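Local coordinates for protein fatty acid synthase 1, isoform A (Drosophila melanogaster, PDB 6FN6) that probably carries out the dehydration, enoyl-reduction and keto-reduction steps of fatty acid synthesis on acyl carrier protein-bound chains, as the modifying region of a multienzyme, at residues E709-H714 with V781-N786. Residues are numbered along the deposited sequence; the frame is centred on the assembly and turned at random.
Sequences EKILIH and VDLVLN
Ile711, Leu712 and Ile713 pair in parallel with Leu783, Val784 and Leu785, joining two neighbouring strands of a six-stranded parallel sheet, the Rossmann-type nucleotide-binding fold of the enoylreductase; the strand axes are nearly parallel. Leu712 N gives its hydrogen to Leu783 O and Leu712 O accepts from Leu785 N, the alternation expected of parallel pairing. At the start of the pairing Lys710 O is gripped twice, by Asp782 N at 2.8 Å and Leu783 N at 3.2 Å, where segment 781-786 turns a corner at Asp782. The carboxylate of Asp782 closes this end: its OD2 uses the anti lone pair to take the hydrogen of Lys710 N at 3.0 Å, nearly straight at 169°.

Glu709 lies over that carboxylate. Its CB sits 3.3 Å from Asp782 OD2, CG still faces the same oxygen, and CD passes Asp782 CB at 4.0 Å, with the two carboxylate planes 13° apart and stacked. At the tip OE1 touches Leu783 CD1, forms a salt bridge with Arg805 and accepts a hydrogen bond from the backbone N of Lys706; the arginine charge would probably offset the likely repulsion between OE2 and Asp782 OD1. An alanine here would probably leave Arg805 without this carboxylate and open a gap beside Leu783 CD1.

On the face shared by Ile711 and Leu783, CG1 of Ile711, anti to its backbone N (chi1 -173°), packs on Leu783 CB at 3.8 Å. At the far end the His714 ring is hydrogen-bonded to Thr738 and Ser796, while Asn786 ND2 bonds Glu808 and OD1 accepts from Leu788 N; His714 CD2, at the ring edge, approaches Asn786 OD1 to 3.1 Å.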
ATOM      1  N   GLU A 709       6.197  -9.878  24.400  1.00 71.47           N
ATOM      2  CA  GLU A 709       5.819  -8.997  23.301  1.00 64.48           C
ATOM      3  C   GLU A 709       4.363  -8.567  23.429  1.00 61.48           C
ATOM      4  O   GLU A 709       3.598  -9.154  24.197  1.00 59.11           O
ATOM      5  CB  GLU A 709       6.038  -9.686  21.952  1.00 60.65           C
ATOM      6  CG  GLU A 709       7.498  -9.894  21.588  1.00 60.12           C
ATOM      7  CD  GLU A 709       7.684 -10.380  20.160  1.00 57.05           C
ATOM      8  OE1 GLU A 709       6.887 -11.229  19.708  1.00 55.88           O
ATOM      9  OE2 GLU A 709       8.629  -9.914  19.490  1.00 56.11           O
ATOM     10  N   LYS A 710       3.995  -7.530  22.680  1.00 66.33           N
ATOM     11  CA  LYS A 710       2.622  -7.040  22.647  1.00 66.17           C
ATOM     12  C   LYS A 710       1.953  -7.443  21.337  1.00 57.73           C
ATOM     13  O   LYS A 710       2.514  -7.228  20.261  1.00 56.94           O
ATOM     14  CB  LYS A 710       2.582  -5.517  22.804  1.00 71.26           C
ATOM     15  CG  LYS A 710       3.298  -4.978  24.034  1.00 76.87           C
ATOM     16  CD  LYS A 710       3.386  -3.457  23.984  1.00 79.01           C
ATOM     17  CE  LYS A 710       4.063  -2.887  25.217  1.00 85.09           C
ATOM     18  NZ  LYS A 710       4.292  -1.421  25.090  1.00 89.00           N
ATOM     19  N   ILE A 711       0.763  -8.026  21.419  1.00 52.56           N
ATOM     20  CA  ILE A 711       0.040  -8.418  20.211  1.00 50.83           C
ATOM     21  C   ILE A 711      -1.384  -7.870  20.215  1.00 50.33           C
ATOM     22  O   ILE A 711      -2.079  -7.909  21.232  1.00 51.43           O
ATOM     23  CB  ILE A 711       0.023  -9.948  20.045  1.00 50.83           C
ATOM     24  CG1 ILE A 711      -0.589 -10.322  18.693  1.00 49.01           C
ATOM     25  CG2 ILE A 711      -0.773 -10.603  21.171  1.00 52.08           C
ATOM     26  CD1 ILE A 711      -0.298 -11.746  18.255  1.00 48.84           C
ATOM     27  N   LEU A 712      -1.814  -7.385  19.056  1.00 49.14           N
ATOM     28  CA  LEU A 712      -3.175  -6.896  18.875  1.00 49.62           C
ATOM     29  C   LEU A 712      -3.999  -7.944  18.146  1.00 48.18           C
ATOM     30  O   LEU A 712      -3.804  -8.174  16.952  1.00 46.88           O
ATOM     31  CB  LEU A 712      -3.180  -5.580  18.092  1.00 49.37           C
ATOM     32  CG  LEU A 712      -4.558  -5.022  17.715  1.00 46.88           C
ATOM     33  CD1 LEU A 712      -5.388  -4.736  18.956  1.00 48.24           C
ATOM     34  CD2 LEU A 712      -4.419  -3.772  16.860  1.00 46.12           C
ATOM     35  N   ILE A 713      -4.908  -8.584  18.876  1.00 53.50           N
ATOM     36  CA  ILE A 713      -5.792  -9.595  18.305  1.00 50.02           C
ATOM     37  C   ILE A 713      -7.166  -8.990  18.051  1.00 50.14           C
ATOM     38  O   ILE A 713      -7.941  -8.780  18.986  1.00 49.70           O
ATOM     39  CB  ILE A 713      -5.932 -10.830  19.222  1.00 52.08           C
ATOM     40  CG1 ILE A 713      -4.575 -11.275  19.775  1.00 55.82           C
ATOM     41  CG2 ILE A 713      -6.626 -11.962  18.482  1.00 49.68           C
ATOM     42  CD1 ILE A 713      -3.636 -11.832  18.743  1.00 56.62           C
ATOM     43  N   HIS A 714      -7.468  -8.709  16.790  1.00 45.33           N
ATOM     44  CA  HIS A 714      -8.784  -8.200  16.430  1.00 44.96           C
ATOM     45  C   HIS A 714      -9.821  -9.317  16.509  1.00 45.00           C
ATOM     46  O   HIS A 714      -9.477 -10.499  16.458  1.00 44.86           O
ATOM     47  CB  HIS A 714      -8.766  -7.595  15.026  1.00 43.52           C
ATOM     48  CG  HIS A 714      -8.256  -6.188  14.978  1.00 43.67           C
ATOM     49  ND1 HIS A 714      -8.557  -5.254  15.947  1.00 44.86           N
ATOM     50  CD2 HIS A 714      -7.469  -5.555  14.078  1.00 42.88           C
ATOM     51  CE1 HIS A 714      -7.978  -4.108  15.644  1.00 44.75           C
ATOM     52  NE2 HIS A 714      -7.311  -4.263  14.514  1.00 43.56           N
ATOM     53  N   VAL A 781       2.563  -2.136  18.994  1.00 50.19           N
ATOM     54  CA  VAL A 781       2.671  -3.551  19.327  1.00 50.55           C
ATOM     55  C   VAL A 781       3.624  -4.253  18.364  1.00 49.91           C
ATOM     56  O   VAL A 781       3.962  -3.715  17.312  1.00 48.97           O
ATOM     57  CB  VAL A 781       1.284  -4.227  19.320  1.00 50.01           C
ATOM     58  CG1 VAL A 781       0.416  -3.656  20.431  1.00 51.04           C
ATOM     59  CG2 VAL A 781       0.601  -4.064  17.962  1.00 48.30           C
ATOM     60  N   ASP A 782       4.050  -5.460  18.732  1.00 55.19           N
ATOM     61  CA  ASP A 782       5.006  -6.226  17.934  1.00 56.20           C
ATOM     62  C   ASP A 782       4.333  -7.071  16.858  1.00 48.86           C
ATOM     63  O   ASP A 782       4.944  -7.381  15.837  1.00 48.22           O
ATOM     64  CB  ASP A 782       5.846  -7.130  18.833  1.00 62.61           C
ATOM     65  CG  ASP A 782       6.611  -6.355  19.880  1.00 67.34           C
ATOM     66  OD1 ASP A 782       7.557  -5.631  19.503  1.00 67.29           O
ATOM     67  OD2 ASP A 782       6.269  -6.470  21.076  1.00 69.63           O
ATOM     68  N   LEU A 783       3.087  -7.467  17.099  1.00 48.49           N
ATOM     69  CA  LEU A 783       2.339  -8.234  16.112  1.00 47.17           C
ATOM     70  C   LEU A 783       0.892  -7.775  16.053  1.00 46.42           C
ATOM     71  O   LEU A 783       0.323  -7.337  17.054  1.00 47.22           O
ATOM     72  CB  LEU A 783       2.375  -9.733  16.424  1.00 47.70           C
ATOM     73  CG  LEU A 783       3.721 -10.387  16.727  1.00 48.88           C
ATOM     74  CD1 LEU A 783       3.826 -10.686  18.213  1.00 50.64           C
ATOM     75  CD2 LEU A 783       3.906 -11.649  15.906  1.00 48.39           C
ATOM     76  N   VAL A 784       0.304  -7.891  14.868  1.00 45.00           N
ATOM     77  CA  VAL A 784      -1.114  -7.635  14.682  1.00 44.31           C
ATOM     78  C   VAL A 784      -1.714  -8.810  13.928  1.00 43.39           C
ATOM     79  O   VAL A 784      -1.277  -9.140  12.824  1.00 42.52           O
ATOM     80  CB  VAL A 784      -1.359  -6.312  13.928  1.00 43.55           C
ATOM     81  CG1 VAL A 784      -2.853  -6.062  13.744  1.00 43.01           C
ATOM     82  CG2 VAL A 784      -0.709  -5.153  14.664  1.00 44.51           C
ATOM     83  N   LEU A 785      -2.709  -9.448  14.536  1.00 43.70           N
ATOM     84  CA  LEU A 785      -3.484 -10.478  13.858  1.00 42.85           C
ATOM     85  C   LEU A 785      -4.792  -9.855  13.401  1.00 42.08           C
ATOM     86  O   LEU A 785      -5.701  -9.646  14.205  1.00 42.71           O
ATOM     87  CB  LEU A 785      -3.743 -11.670  14.779  1.00 43.82           C
ATOM     88  CG  LEU A 785      -4.464 -12.864  14.146  1.00 44.43           C
ATOM     89  CD1 LEU A 785      -3.616 -13.497  13.046  1.00 43.00           C
ATOM     90  CD2 LEU A 785      -4.830 -13.891  15.208  1.00 46.36           C
ATOM     91  N   ASN A 786      -4.880  -9.553  12.110  1.00 44.37           N
ATOM     92  CA  ASN A 786      -5.981  -8.752  11.584  1.00 40.56           C
ATOM     93  C   ASN A 786      -6.961  -9.547  10.716  1.00 39.87           C
ATOM     94  O   ASN A 786      -6.556 -10.305   9.832  1.00 38.58           O
ATOM     95  CB  ASN A 786      -5.423  -7.584  10.770  1.00 39.78           C
ATOM     96  CG  ASN A 786      -6.501  -6.634  10.302  1.00 39.41           C
ATOM     97  OD1 ASN A 786      -7.389  -6.261  11.068  1.00 40.06           O
ATOM     98  ND2 ASN A 786      -6.432  -6.237   9.038  1.00 38.54           N
TER